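PDB 3FAW: reticulocyte binding protein from Streptococcus agalactiae COH1, which probably hydrolyses alpha-1,6-glucosidic linkages in pullulan and related alpha-glucans as a cell-wall-anchored pullulanase of the alpha-amylase family. Local coordinates for residues L302-L305 with Q306-V310; V515-D518 with D519-N522; R599-R602 with L603-M607; A615-H618 with S619-Y623. All coordinates share one frame; numbering follows the deposited sequence.

Contact 1 (L302-L305 with Q306-V310). With CA (calcium ion), chain C.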
# COMPACT_ATOMS: atom_id res chain seq x y z
N LEU A 302 -14.88 9.01 -13.96
CA LEU A 302 -14.62 9.88 -12.81
C LEU A 302 -15.85 10.68 -12.35
O LEU A 302 -15.94 11.05 -11.18
CB LEU A 302 -13.47 10.85 -13.11
CG LEU A 302 -12.08 10.25 -13.33
CD1 LEU A 302 -11.07 11.34 -13.75
CD2 LEU A 302 -11.58 9.50 -12.09
N ASP A 303 -16.76 10.96 -13.28
CA ASP A 303 -18.02 11.64 -12.95
C ASP A 303 -18.79 10.88 -11.86
O ASP A 303 -19.32 11.49 -10.93
CB ASP A 303 -18.89 11.81 -14.20
CG ASP A 303 -18.46 12.99 -15.08
OD1 ASP A 303 -17.44 13.64 -14.78
OD2 ASP A 303 -19.15 13.26 -16.09
N TYR A 304 -18.84 9.55 -11.98
CA TYR A 304 -19.44 8.69 -10.96
C TYR A 304 -18.84 8.93 -9.58
O TYR A 304 -19.57 9.04 -8.59
CB TYR A 304 -19.25 7.21 -11.34
CG TYR A 304 -19.65 6.23 -10.25
CD1 TYR A 304 -20.98 5.84 -10.10
CD2 TYR A 304 -18.70 5.69 -9.38
CE1 TYR A 304 -21.36 4.94 -9.12
CE2 TYR A 304 -19.07 4.79 -8.38
CZ TYR A 304 -20.40 4.42 -8.26
OH TYR A 304 -20.79 3.53 -7.28
N LEU A 305 -17.51 8.99 -9.51
CA LEU A 305 -16.80 9.19 -8.25
C LEU A 305 -16.93 10.63 -7.76
O LEU A 305 -17.01 10.86 -6.55
CB LEU A 305 -15.33 8.80 -8.40
CG LEU A 305 -15.04 7.32 -8.67
CD1 LEU A 305 -13.55 7.10 -8.89
CD2 LEU A 305 -15.55 6.44 -7.54
N GLN A 306 -16.95 11.59 -8.68
CA GLN A 306 -17.22 12.99 -8.32
C GLN A 306 -18.60 13.10 -7.65
O GLN A 306 -18.74 13.74 -6.61
CB GLN A 306 -17.15 13.90 -9.55
CG GLN A 306 -17.35 15.38 -9.24
CD GLN A 306 -17.28 16.27 -10.47
OE1 GLN A 306 -17.42 15.81 -11.61
NE2 GLN A 306 -17.08 17.57 -10.25
N LYS A 307 -19.60 12.46 -8.25
CA LYS A 307 -20.95 12.44 -7.69
C LYS A 307 -21.00 11.68 -6.37
O LYS A 307 -21.63 12.13 -5.41
CB LYS A 307 -21.94 11.82 -8.68
CG LYS A 307 -22.20 12.65 -9.94
CD LYS A 307 -22.94 11.82 -10.99
CE LYS A 307 -23.33 12.66 -12.21
NZ LYS A 307 -22.16 12.96 -13.10
N LEU A 308 -20.32 10.53 -6.31
CA LEU A 308 -20.26 9.72 -5.09
C LEU A 308 -19.82 10.56 -3.89
O LEU A 308 -20.37 10.40 -2.79
CB LEU A 308 -19.31 8.53 -5.28
CG LEU A 308 -19.20 7.56 -4.09
CD1 LEU A 308 -20.58 7.07 -3.65
CD2 LEU A 308 -18.29 6.38 -4.43
N GLY A 309 -18.82 11.42 -4.10
CA GLY A 309 -18.44 12.45 -3.12
C GLY A 309 -17.12 12.23 -2.40
O GLY A 309 -16.77 13.00 -1.51
N VAL A 310 -16.38 11.19 -2.78
CA VAL A 310 -15.08 10.91 -2.18
C VAL A 310 -14.11 12.05 -2.49
O VAL A 310 -14.25 12.73 -3.51
CB VAL A 310 -14.49 9.57 -2.68
CG1 VAL A 310 -15.39 8.41 -2.26
CG2 VAL A 310 -14.29 9.59 -4.20
CA CA C . -22.75 13.83 -4.31
O HOH W 1 -19.98 14.60 -12.07
O HOH W 2 -20.63 14.86 -4.64
O HOH W 3 -22.17 12.49 -2.14
O HOH W 4 -24.53 12.26 -4.88
O HOH W 5 -22.59 15.34 -2.45

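Contact 2 (V515-D518 with D519-N522)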
# COMPACT_ATOMS: atom_id res chain seq x y z
N VAL A 515 -2.70 5.02 10.27
CA VAL A 515 -2.72 3.57 10.03
C VAL A 515 -4.13 3.00 10.06
O VAL A 515 -5.02 3.51 10.76
CB VAL A 515 -1.86 2.80 11.06
CG1 VAL A 515 -0.39 3.24 10.97
CG2 VAL A 515 -2.41 2.98 12.47
N PHE A 516 -4.33 1.92 9.30
CA PHE A 516 -5.61 1.22 9.26
C PHE A 516 -5.99 0.67 10.63
O PHE A 516 -5.15 0.11 11.33
CB PHE A 516 -5.58 0.09 8.22
CG PHE A 516 -5.68 0.58 6.81
CD1 PHE A 516 -6.93 0.78 6.23
CD2 PHE A 516 -4.54 0.86 6.07
CE1 PHE A 516 -7.04 1.24 4.93
CE2 PHE A 516 -4.64 1.33 4.77
CZ PHE A 516 -5.89 1.52 4.20
N SER A 517 -7.25 0.86 11.00
CA SER A 517 -7.77 0.36 12.26
C SER A 517 -8.43 -1.01 12.08
O SER A 517 -9.62 -1.11 11.75
CB SER A 517 -8.77 1.35 12.86
OG SER A 517 -9.24 0.88 14.12
N ASP A 518 -7.65 -2.07 12.31
CA ASP A 518 -8.19 -3.43 12.28
C ASP A 518 -9.20 -3.70 13.42
O ASP A 518 -10.05 -4.58 13.30
CB ASP A 518 -7.07 -4.49 12.27
CG ASP A 518 -6.03 -4.30 13.36
OD1 ASP A 518 -5.87 -3.18 13.89
OD2 ASP A 518 -5.34 -5.29 13.68
N ASP A 519 -9.11 -2.92 14.50
CA ASP A 519 -10.01 -3.05 15.64
C ASP A 519 -11.46 -2.71 15.30
O ASP A 519 -12.38 -3.45 15.65
CB ASP A 519 -9.53 -2.17 16.80
CG ASP A 519 -10.07 -2.63 18.15
OD1 ASP A 519 -10.11 -3.85 18.39
OD2 ASP A 519 -10.41 -1.77 18.98
N ILE A 520 -11.68 -1.59 14.62
CA ILE A 520 -13.03 -1.22 14.19
C ILE A 520 -13.54 -2.18 13.10
O ILE A 520 -14.72 -2.52 13.08
CB ILE A 520 -13.14 0.27 13.72
CG1 ILE A 520 -14.61 0.69 13.64
CG2 ILE A 520 -12.44 0.48 12.39
CD1 ILE A 520 -14.84 2.17 13.34
N ARG A 521 -12.64 -2.61 12.21
CA ARG A 521 -12.98 -3.62 11.21
C ARG A 521 -13.52 -4.88 11.89
O ARG A 521 -14.66 -5.28 11.66
CB ARG A 521 -11.74 -3.96 10.36
CG ARG A 521 -11.94 -5.06 9.32
CD ARG A 521 -10.60 -5.57 8.80
NE ARG A 521 -9.95 -6.49 9.74
CZ ARG A 521 -8.67 -6.88 9.69
NH1 ARG A 521 -7.86 -6.42 8.74
NH2 ARG A 521 -8.19 -7.72 10.59
N ASN A 522 -12.70 -5.48 12.76
CA ASN A 522 -13.06 -6.72 13.47
C ASN A 522 -14.34 -6.59 14.28
O ASN A 522 -15.22 -7.45 14.19
CB ASN A 522 -11.92 -7.16 14.40
CG ASN A 522 -10.71 -7.68 13.65
OD1 ASN A 522 -10.73 -7.81 12.43
ND2 ASN A 522 -9.65 -7.98 14.38
O HOH W 6 -7.06 -0.80 15.15
O HOH W 7 -4.92 -7.38 11.41

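Contact 3 (R599-R602 with L603-M607)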
# COMPACT_ATOMS: atom_id res chain seq x y z
N ARG A 599 -29.22 -4.34 4.10
CA ARG A 599 -29.63 -3.58 5.29
C ARG A 599 -28.50 -3.53 6.31
O ARG A 599 -28.20 -2.48 6.86
CB ARG A 599 -30.91 -4.18 5.90
CG ARG A 599 -32.17 -3.79 5.16
CD ARG A 599 -33.41 -4.44 5.74
NE ARG A 599 -34.57 -4.21 4.88
CZ ARG A 599 -35.80 -4.69 5.10
NH1 ARG A 599 -36.06 -5.44 6.17
NH2 ARG A 599 -36.78 -4.41 4.25
N ARG A 600 -27.84 -4.67 6.52
CA ARG A 600 -26.67 -4.76 7.39
C ARG A 600 -25.45 -4.03 6.83
O ARG A 600 -24.70 -3.40 7.57
CB ARG A 600 -26.32 -6.23 7.66
CG ARG A 600 -27.39 -6.97 8.45
CD ARG A 600 -27.11 -8.46 8.53
NE ARG A 600 -28.12 -9.17 9.30
CZ ARG A 600 -28.18 -9.23 10.63
NH1 ARG A 600 -27.29 -8.60 11.38
NH2 ARG A 600 -29.15 -9.92 11.22
N LEU A 601 -25.25 -4.12 5.51
CA LEU A 601 -24.16 -3.42 4.84
C LEU A 601 -24.27 -1.91 5.04
O LEU A 601 -23.27 -1.23 5.32
CB LEU A 601 -24.16 -3.76 3.34
CG LEU A 601 -22.96 -3.32 2.50
CD1 LEU A 601 -22.89 -4.16 1.23
CD2 LEU A 601 -23.04 -1.84 2.15
N ARG A 602 -25.49 -1.39 4.91
CA ARG A 602 -25.74 0.04 5.07
C ARG A 602 -25.46 0.53 6.49
O ARG A 602 -25.01 1.66 6.68
CB ARG A 602 -27.17 0.39 4.64
CG ARG A 602 -27.36 0.34 3.13
CD ARG A 602 -28.75 0.80 2.70
NE ARG A 602 -29.76 -0.25 2.80
CZ ARG A 602 -30.42 -0.79 1.77
NH1 ARG A 602 -30.20 -0.42 0.51
NH2 ARG A 602 -31.33 -1.73 2.00
N LEU A 603 -25.72 -0.32 7.48
CA LEU A 603 -25.37 -0.01 8.87
C LEU A 603 -23.86 0.18 9.03
O LEU A 603 -23.42 1.11 9.69
CB LEU A 603 -25.85 -1.11 9.82
CG LEU A 603 -27.36 -1.29 9.96
CD1 LEU A 603 -27.65 -2.31 11.06
CD2 LEU A 603 -28.08 0.03 10.24
N GLY A 604 -23.08 -0.72 8.41
CA GLY A 604 -21.62 -0.62 8.41
C GLY A 604 -21.11 0.68 7.82
O GLY A 604 -20.20 1.30 8.38
N ASN A 605 -21.68 1.09 6.69
CA ASN A 605 -21.29 2.33 6.02
C ASN A 605 -21.66 3.57 6.83
O ASN A 605 -20.92 4.55 6.85
CB ASN A 605 -21.89 2.41 4.61
CG ASN A 605 -21.24 1.44 3.63
OD1 ASN A 605 -20.34 0.67 3.99
ND2 ASN A 605 -21.69 1.48 2.38
N VAL A 606 -22.81 3.52 7.51
CA VAL A 606 -23.21 4.60 8.41
C VAL A 606 -22.16 4.81 9.50
O VAL A 606 -21.73 5.94 9.76
CB VAL A 606 -24.57 4.31 9.09
CG1 VAL A 606 -24.79 5.26 10.25
CG2 VAL A 606 -25.70 4.42 8.08
N MET A 607 -21.73 3.71 10.13
CA MET A 607 -20.81 3.79 11.26
C MET A 607 -19.43 4.32 10.85
O MET A 607 -18.87 5.16 11.55
CB MET A 607 -20.71 2.42 11.96
CG MET A 607 -22.03 2.02 12.62
SD MET A 607 -21.96 0.51 13.60
CE MET A 607 -21.45 -0.67 12.37

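Contact 4 (A615-H618 with S619-Y623)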
# COMPACT_ATOMS: atom_id res chain seq x y z
N ALA A 615 -11.82 8.51 6.92
CA ALA A 615 -12.76 7.52 6.42
C ALA A 615 -12.22 6.86 5.15
O ALA A 615 -11.75 7.54 4.24
CB ALA A 615 -14.12 8.17 6.14
N PHE A 616 -12.31 5.53 5.11
CA PHE A 616 -11.80 4.73 3.99
C PHE A 616 -12.92 3.84 3.44
O PHE A 616 -13.59 3.15 4.20
CB PHE A 616 -10.64 3.87 4.48
CG PHE A 616 -9.97 3.05 3.40
CD1 PHE A 616 -8.90 3.57 2.69
CD2 PHE A 616 -10.38 1.75 3.13
CE1 PHE A 616 -8.27 2.82 1.71
CE2 PHE A 616 -9.76 1.00 2.15
CZ PHE A 616 -8.70 1.53 1.45
N ILE A 617 -13.11 3.87 2.12
CA ILE A 617 -14.12 3.07 1.44
C ILE A 617 -13.47 2.23 0.34
O ILE A 617 -12.73 2.75 -0.49
CB ILE A 617 -15.22 3.96 0.82
CG1 ILE A 617 -15.96 4.77 1.90
CG2 ILE A 617 -16.21 3.13 0.01
CD1 ILE A 617 -16.76 3.92 2.88
N HIS A 618 -13.74 0.93 0.34
CA HIS A 618 -13.29 0.03 -0.73
C HIS A 618 -14.17 0.22 -1.96
O HIS A 618 -15.39 0.30 -1.84
CB HIS A 618 -13.35 -1.42 -0.26
CG HIS A 618 -13.00 -2.43 -1.32
ND1 HIS A 618 -13.68 -3.50 -1.79
CD2 HIS A 618 -11.81 -2.39 -2.02
CE1 HIS A 618 -12.90 -4.09 -2.75
NE2 HIS A 618 -11.78 -3.40 -2.88
N SER A 619 -13.56 0.28 -3.15
CA SER A 619 -14.35 0.40 -4.37
C SER A 619 -15.34 -0.75 -4.47
O SER A 619 -14.95 -1.92 -4.41
CB SER A 619 -13.45 0.43 -5.61
OG SER A 619 -14.21 0.52 -6.80
N GLY A 620 -16.62 -0.41 -4.59
CA GLY A 620 -17.69 -1.39 -4.62
C GLY A 620 -18.40 -1.57 -3.28
O GLY A 620 -19.48 -2.15 -3.23
N GLN A 621 -17.78 -1.08 -2.21
CA GLN A 621 -18.39 -1.10 -0.88
C GLN A 621 -19.68 -0.28 -0.88
O GLN A 621 -20.60 -0.56 -0.11
CB GLN A 621 -17.41 -0.57 0.17
CG GLN A 621 -17.83 -0.75 1.63
CD GLN A 621 -16.81 -0.17 2.60
OE1 GLN A 621 -15.60 -0.26 2.37
NE2 GLN A 621 -17.29 0.42 3.69
N GLU A 622 -19.74 0.73 -1.75
CA GLU A 622 -20.92 1.58 -1.88
C GLU A 622 -22.16 0.87 -2.45
O GLU A 622 -23.27 1.29 -2.16
CB GLU A 622 -20.61 2.86 -2.70
CG GLU A 622 -20.45 2.67 -4.21
CD GLU A 622 -19.03 2.35 -4.64
OE1 GLU A 622 -18.27 1.73 -3.85
OE2 GLU A 622 -18.67 2.70 -5.79
N TYR A 623 -21.97 -0.18 -3.26
CA TYR A 623 -23.11 -0.89 -3.87
C TYR A 623 -23.28 -2.34 -3.41
O TYR A 623 -24.31 -2.94 -3.68
CB TYR A 623 -23.06 -0.80 -5.41
CG TYR A 623 -22.08 -1.72 -6.12
CD1 TYR A 623 -22.40 -3.05 -6.38
CD2 TYR A 623 -20.84 -1.25 -6.55
CE1 TYR A 623 -21.51 -3.89 -7.03
CE2 TYR A 623 -19.94 -2.09 -7.20
CZ TYR A 623 -20.27 -3.40 -7.43
OH TYR A 623 -19.37 -4.22 -8.08
O HOH W 8 -14.43 0.68 4.83

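Contact 1 (L302-L305 with Q306-V310)
In helix 302-308, which links barrel strands 269-273 and 312-315, D303, Y304 and L305 meet K307, L308 and G309 one turn later. K307 has CG anti to its own carbonyl carbon (chi1 -68°), which lays the lysine chain back over the preceding turn: CG comes 3.3 Å from D303 O, and NZ ends 3.6 Å from D303 CB. The ammonium is not in a salt bridge with D303, whose OD1 pairs instead with R382; a water accepting from K307 NZ at 2.9 Å and donating to Q306 OE1 ties the solvent-facing polar ends together. On the buried side, leucines suit the wall between helix and strands: L305 CD2 meets L308 CD2 at 4.1 Å, and both side chains lie on Y271. L308 CD2 also approaches the Y304 ring obliquely. The helix stops at G309, which still donates from N to L305 O at 3.1 Å but then turns to a positive phi of 109°, a conformation natural to glycine. One last-turn carbonyl, K307 O, binds the calcium at 2.3 Å, while Q306 O and L308 O accept hydrogen bonds from two of its four waters, a placement that the partial negative charge of a helix C-terminus would favour. Such a helix, joining neighbouring parallel strands, is the beta-alpha-beta crossover of a TIM barrel.

Contact 2 (V515-D518 with D519-N522)
S517 and D518 carry the backbone from strand 513-516 of the TIM barrel into helix 518-525, where they meet D519 to N522. S517 occupies the N-cap. The first turn closes with a weak bond from R521 N to S517 O and a sound one from N522 N to D518 O, 2.9 Å long. A water completes the cap: S517 OG donates to it at 2.9 Å, D519 N donates to it at 3.0 Å, and it donates in turn to D518 OD1. Small and hydroxylated, serine suits this place, since its OG reaches the water without crowding the turn. D518 turns its carboxylate back over the helix start because CG sits between the backbone N and the carbonyl carbon (chi1 51°). Its OD1 is gripped further by N557 and Q504, and an acid here would be favoured by the positive end of the helix dipole. I520 CG2 lies 3.3 Å from S517 O, and the branched apolar side chain goes on to pack against Q568 and N550. R521 is bent at chi3, which lays its guanidinium over D518 CB, that carbon lying 3.8 Å from the plane under its centre. Y569 takes NH1, fixing the rotation of the group together with the neighbouring asparagine. There the grip is side-on: R521 NE and NH2 both donate to N522 OD1, each at 3.1 Å, with that oxygen close to the guanidinium plane and both nitrogens on one face of the amide.

Contact 3 (R599-R602 with L603-M607)
L601 and N605 lie one turn apart on helix 590-609, and their side chains cross at a slant, L601 CD2 coming 3.6 Å from N605 ND2. With CG anti to its backbone N (chi1 -170°), the leucine sends its end forward along the axis toward the amide. Beneath them N605 N donates to L601 O at 3.1 Å, in the carbonyl plane. On another flank V606 CG2 rests on R602 O at 3.2 Å, while L603 CG lies 3.4 Å from R599 O; these apolar branches shield the backbone carbonyls they touch. G604, with no side chain, donates from N to R600 O. In the second shell, the buried N605 amide is satisfied at both ends, since T694 accepts from ND2 and Q621 donates to OD1, so an asparagine suits a place between two polar neighbours. R600, long enough to leave the helix, pairs with D596 and reaches I537 O. Farther out, L601 packs on helix 578-586 and R602 on helix 685-703, which V606 also touches, so helix 590-609, part of the barrel's outer helical layer, sits beside both and meets strand 748-754 of the C-terminal sheet through L603, V606 and M607.

Contact 4 (A615-H618 with S619-Y623)
Q621 folds back from the loop after strand 614-618 onto I617 and H618. Its CB lies 3.0 Å from H618 O and 3.9 Å from I617 CG2. CG stands anti to the backbone N (chi1 -171°) and the chain stays extended, so the amide runs beside the strand end, crossing I617 at about a right angle. At the tip OE1 accepts from H618 N at 3.0 Å along a nearly straight N-H (169°), although the donor stands well above the amide plane. The same oxygen takes a water that also donates to F616 O, while NE2 passes 3.6 Å from I617 CD1. Glutamine suits the task because it is long enough to reach back to the strand and carries an oxygen that takes both a strand-end N-H and a water. The backbone makes a type II turn, closed by Q621 N to H618 O at 2.8 Å, and G620 fits its third position, where phi is 99°. E622 braces that turn: OE1 accepts from G620 N at 2.8 Å, on the syn side but tilted out of the carboxylate plane, and OE2 is held by Y304 and Y271. S619 carries the chain over the histidine, its O above one face of the H618 ring. A tight turn leaving the C-terminal end of the eighth parallel strand belongs to the TIM barrel, on the rim where enzymes of the alpha-amylase family form their active site.

Overall arrangement
The four contacts belong to the TIM barrel and its surroundings, with contact 4 as the hub. Residues 615-623 meet contact 1 where Y304 OH and E622 OE2 lie 2.7 Å apart, a probable hydrogen bond, and contact 3 where N605 OD1 and Q621 NE2 are 3.1 Å apart. With contact 2 the junction is aromatic, F516 CZ lying 3.7 Å from F616 CE1. Contacts 2 and 4 follow the C-terminal ends of barrel strands, the rim where the active site probably lies, as in other alpha-amylase family enzymes; contacts 1 and 3 lie in the surrounding helices. Contacts 1 and 2 stand about 25 Å apart between centres. Calcium is bound directly in contact 1.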